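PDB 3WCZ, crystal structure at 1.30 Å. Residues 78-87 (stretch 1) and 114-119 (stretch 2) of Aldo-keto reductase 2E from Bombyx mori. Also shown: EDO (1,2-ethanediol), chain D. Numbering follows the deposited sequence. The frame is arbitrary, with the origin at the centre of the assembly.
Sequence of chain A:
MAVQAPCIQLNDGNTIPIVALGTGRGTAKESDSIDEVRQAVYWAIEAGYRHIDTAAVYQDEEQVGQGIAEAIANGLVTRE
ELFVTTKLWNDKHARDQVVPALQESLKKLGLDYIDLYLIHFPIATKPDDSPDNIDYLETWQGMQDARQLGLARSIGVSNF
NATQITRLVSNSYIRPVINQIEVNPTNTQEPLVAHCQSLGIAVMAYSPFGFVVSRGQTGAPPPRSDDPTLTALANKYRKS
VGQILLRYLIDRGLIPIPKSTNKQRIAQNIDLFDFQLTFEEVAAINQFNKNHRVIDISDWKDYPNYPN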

# COMPACT_ATOMS: atom_id res chain seq x y z
N THR A 78 -0.88 -7.41 20.69
CA THR A 78 -0.09 -6.37 21.34
C THR A 78 0.47 -5.43 20.28
O THR A 78 0.51 -5.77 19.10
N ARG A 79 0.94 -4.26 20.69
CA ARG A 79 1.52 -3.33 19.73
C ARG A 79 2.66 -3.93 18.91
O ARG A 79 2.73 -3.72 17.69
N GLU A 80 3.53 -4.71 19.52
CA GLU A 80 4.67 -5.24 18.80
C GLU A 80 4.31 -6.29 17.76
O GLU A 80 5.10 -6.57 16.87
N GLU A 81 3.11 -6.86 17.87
CA GLU A 81 2.59 -7.80 16.89
C GLU A 81 2.00 -7.12 15.66
O GLU A 81 1.72 -7.80 14.67
N LEU A 82 1.76 -5.81 15.73
CA LEU A 82 1.20 -5.07 14.60
C LEU A 82 2.27 -4.38 13.80
O LEU A 82 3.25 -3.91 14.36
N PHE A 83 2.04 -4.27 12.50
CA PHE A 83 2.88 -3.54 11.57
C PHE A 83 2.02 -2.42 10.98
O PHE A 83 1.07 -2.71 10.26
N VAL A 84 2.31 -1.18 11.32
CA VAL A 84 1.54 -0.05 10.85
C VAL A 84 2.40 0.74 9.87
O VAL A 84 3.53 1.12 10.19
N THR A 85 1.81 1.03 8.73
CA THR A 85 2.41 1.80 7.65
C THR A 85 1.65 3.10 7.47
O THR A 85 0.43 3.08 7.33
N THR A 86 2.34 4.24 7.45
CA THR A 86 1.73 5.49 7.06
C THR A 86 2.69 6.26 6.14
O THR A 86 3.78 5.77 5.82
N LYS A 87 2.24 7.43 5.69
CA LYS A 87 2.87 8.12 4.56
C LYS A 87 2.94 9.62 4.79
O LYS A 87 1.99 10.25 5.29
N ILE A 114 6.21 4.18 14.17
CA ILE A 114 5.58 3.57 13.00
C ILE A 114 6.50 2.46 12.50
O ILE A 114 7.73 2.56 12.60
N ASP A 115 5.93 1.39 11.99
CA ASP A 115 6.74 0.29 11.47
C ASP A 115 7.32 0.64 10.12
O ASP A 115 8.46 0.31 9.82
N LEU A 116 6.55 1.35 9.28
CA LEU A 116 7.01 1.74 7.95
C LEU A 116 6.48 3.13 7.65
O LEU A 116 5.29 3.36 7.72
N TYR A 117 7.39 4.04 7.35
CA TYR A 117 7.03 5.38 6.86
C TYR A 117 7.45 5.50 5.42
O TYR A 117 8.58 5.16 5.04
N LEU A 118 6.52 5.96 4.57
CA LEU A 118 6.74 6.10 3.14
C LEU A 118 6.62 7.54 2.69
O LEU A 118 5.71 8.25 3.12
N ILE A 119 7.48 7.92 1.75
CA ILE A 119 7.25 9.15 1.02
C ILE A 119 6.09 8.86 0.05
O ILE A 119 6.21 7.96 -0.79

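Two neighbouring parallel β-strands, 83-87 and the strand ending at 119, pair through their backbones, and a buried aspartate at the head of the pair ties in an arginine and a main-chain amide. The strand axes approach to 4.8 Å and their directions differ by 23°.

Asp-115 is the polar centre. Its CA-to-CB bond points toward stretch 1, and chi1 is m. OD2 accepts from Val-84 N at 2.9 Å, and from Arg-79 NH1 at 3.1 Å and Arg-79 NH2 at 2.9 Å. The two arginine bonds form a salt bridge, with OD2 near the guanidinium plane. Arg-79 (chi1 t, chi2 p, chi3 t) starts sideways, but its end reaches in to the carboxylate. Its NH1 also makes a weak hydrogen bond to Leu-82 O at 3.0 Å. Water 1 lies 2.7 Å from Asp-115 OD1 and 2.9 Å from Leu-82 O, between the other carboxylate oxygen and stretch 1; it has more acceptors in reach than protons, so which of them it donates to stays open.

The same aspartate has an apolar contact. Asp-115 CB sits over one face of the Phe-83 ring, 3.5 Å from the centroid and almost on the ring normal. Phe-83 is t, and its CE1 also meets Leu-116 CB at 3.6 Å. A 1,2-ethanediol, probably from the crystallisation liquor, places O1 at the edge of this ring. Its O2 donates a weak hydrogen bond to Glu-80 O at 3.4 Å.

Further along, the backbone supplies the ladder. Leu-116 N donates to Val-84 O at 3.2 Å, Thr-86 N to Leu-116 O at 3.1 Å, and Leu-118 N to Thr-86 O at 3.0 Å. Side chains alternate between the two faces of the sheet.

Thr-85, Lys-87, Leu-116 and Leu-118 share one face. Thr-85 (m) brings OG1 to 3.5 Å from Leu-116 CB, and its CG2 lies 3.9 Å from Leu-118 CD1. Leu-116 is t, p and Leu-118 is m, t. Lys-87 (m, t, t, p) passes its CE 4.2 Å from Leu-118 CD1; its NZ is hydrogen-bonded elsewhere in the structure.

Thr-86 and Tyr-117 lie on the other face. Both are t, and Thr-86 CG2 is 3.8 Å from Tyr-117 CD1. Ile-114 (t, p) starts sideways, but its end comes nearer to stretch 1. Its CD1 is 3.7 Å from both Thr-86 CG2 and Val-84 CG1, so it packs against both side chains. Val-84 is t. Water 2 bridges the far end of this face, donating to Lys-87 O at 2.9 Å and hydrogen-bonding to Tyr-117 OH at 2.8 Å.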

# COMPACT_ATOMS: atom_id res chain seq x y z
CB THR A 78 1.06 -6.94 22.11
OG1 THR A 78 1.95 -7.60 21.20
CG2 THR A 78 0.57 -7.92 23.18
CB ARG A 79 2.04 -2.08 20.44
CG ARG A 79 2.87 -1.13 19.54
CD ARG A 79 2.03 -0.48 18.49
NE ARG A 79 2.77 0.32 17.51
CZ ARG A 79 3.21 -0.12 16.32
NH1 ARG A 79 3.03 -1.40 15.97
NH2 ARG A 79 3.79 0.71 15.45
CB GLU A 80 5.71 -5.77 19.78
CG GLU A 80 6.39 -4.64 20.55
CD GLU A 80 7.37 -3.83 19.69
OE1 GLU A 80 7.80 -4.34 18.62
OE2 GLU A 80 7.70 -2.69 20.10
CB GLU A 81 1.53 -8.68 17.55
CG GLU A 81 2.14 -9.66 18.54
CD GLU A 81 1.14 -10.43 19.38
OE1 GLU A 81 -0.01 -10.00 19.57
OE2 GLU A 81 1.56 -11.50 19.89
CB LEU A 82 0.21 -4.02 15.08
CG LEU A 82 -1.07 -4.50 15.71
CD1 LEU A 82 -1.87 -3.32 16.27
CD2 LEU A 82 -1.88 -5.27 14.68
CB PHE A 83 3.37 -4.49 10.47
CG PHE A 83 4.48 -3.94 9.64
CD1 PHE A 83 4.25 -2.95 8.69
CD2 PHE A 83 5.79 -4.37 9.82
CE1 PHE A 83 5.31 -2.43 7.93
CE2 PHE A 83 6.82 -3.84 9.08
CZ PHE A 83 6.59 -2.87 8.15
CB VAL A 84 1.06 0.82 12.03
CG1 VAL A 84 0.04 1.84 11.53
CG2 VAL A 84 0.43 -0.03 13.10
CB THR A 85 2.37 1.01 6.33
OG1 THR A 85 3.16 -0.16 6.48
CG2 THR A 85 2.90 1.80 5.16
CB THR A 86 1.19 6.31 8.23
OG1 THR A 86 0.28 7.26 7.68
CG2 THR A 86 2.29 6.97 9.05
CB LYS A 87 2.12 7.83 3.25
CG LYS A 87 1.70 6.38 3.06
CD LYS A 87 1.20 6.09 1.66
CE LYS A 87 0.63 4.71 1.51
NZ LYS A 87 -0.72 4.56 2.09
CB ILE A 114 5.31 4.65 11.90
CG1 ILE A 114 4.23 4.19 10.92
CG2 ILE A 114 6.56 5.02 11.14
CD1 ILE A 114 2.87 4.26 11.49
CB ASP A 115 5.91 -0.98 11.42
CG ASP A 115 5.53 -1.44 12.78
OD1 ASP A 115 6.37 -2.14 13.41
OD2 ASP A 115 4.45 -1.04 13.27
CB LEU A 116 6.50 0.75 6.89
CG LEU A 116 6.89 1.04 5.45
CD1 LEU A 116 8.36 1.12 5.22
CD2 LEU A 116 6.29 -0.04 4.59
CB TYR A 117 7.73 6.44 7.69
CG TYR A 117 7.11 7.80 7.67
CD1 TYR A 117 5.73 7.97 7.68
CD2 TYR A 117 7.88 8.95 7.71
CE1 TYR A 117 5.16 9.23 7.72
CE2 TYR A 117 7.32 10.21 7.75
CZ TYR A 117 5.95 10.34 7.75
OH TYR A 117 5.42 11.62 7.82
CB LEU A 118 5.68 5.31 2.37
CG LEU A 118 5.62 3.81 2.67
CD1 LEU A 118 4.49 3.18 1.87
CD2 LEU A 118 6.90 3.11 2.36
CB ILE A 119 8.48 9.59 0.21
CG1 ILE A 119 9.70 9.77 1.12
CG2 ILE A 119 8.16 10.88 -0.56
CD1 ILE A 119 10.92 10.31 0.36
C1 EDO D . 4.47 -7.62 12.89
O1 EDO D . 5.15 -8.06 11.72
C2 EDO D . 5.27 -6.48 13.48
O2 EDO D . 6.59 -6.92 13.84
O HOH W 1 5.74 -3.40 15.68
O HOH W 2 2.67 11.63 7.72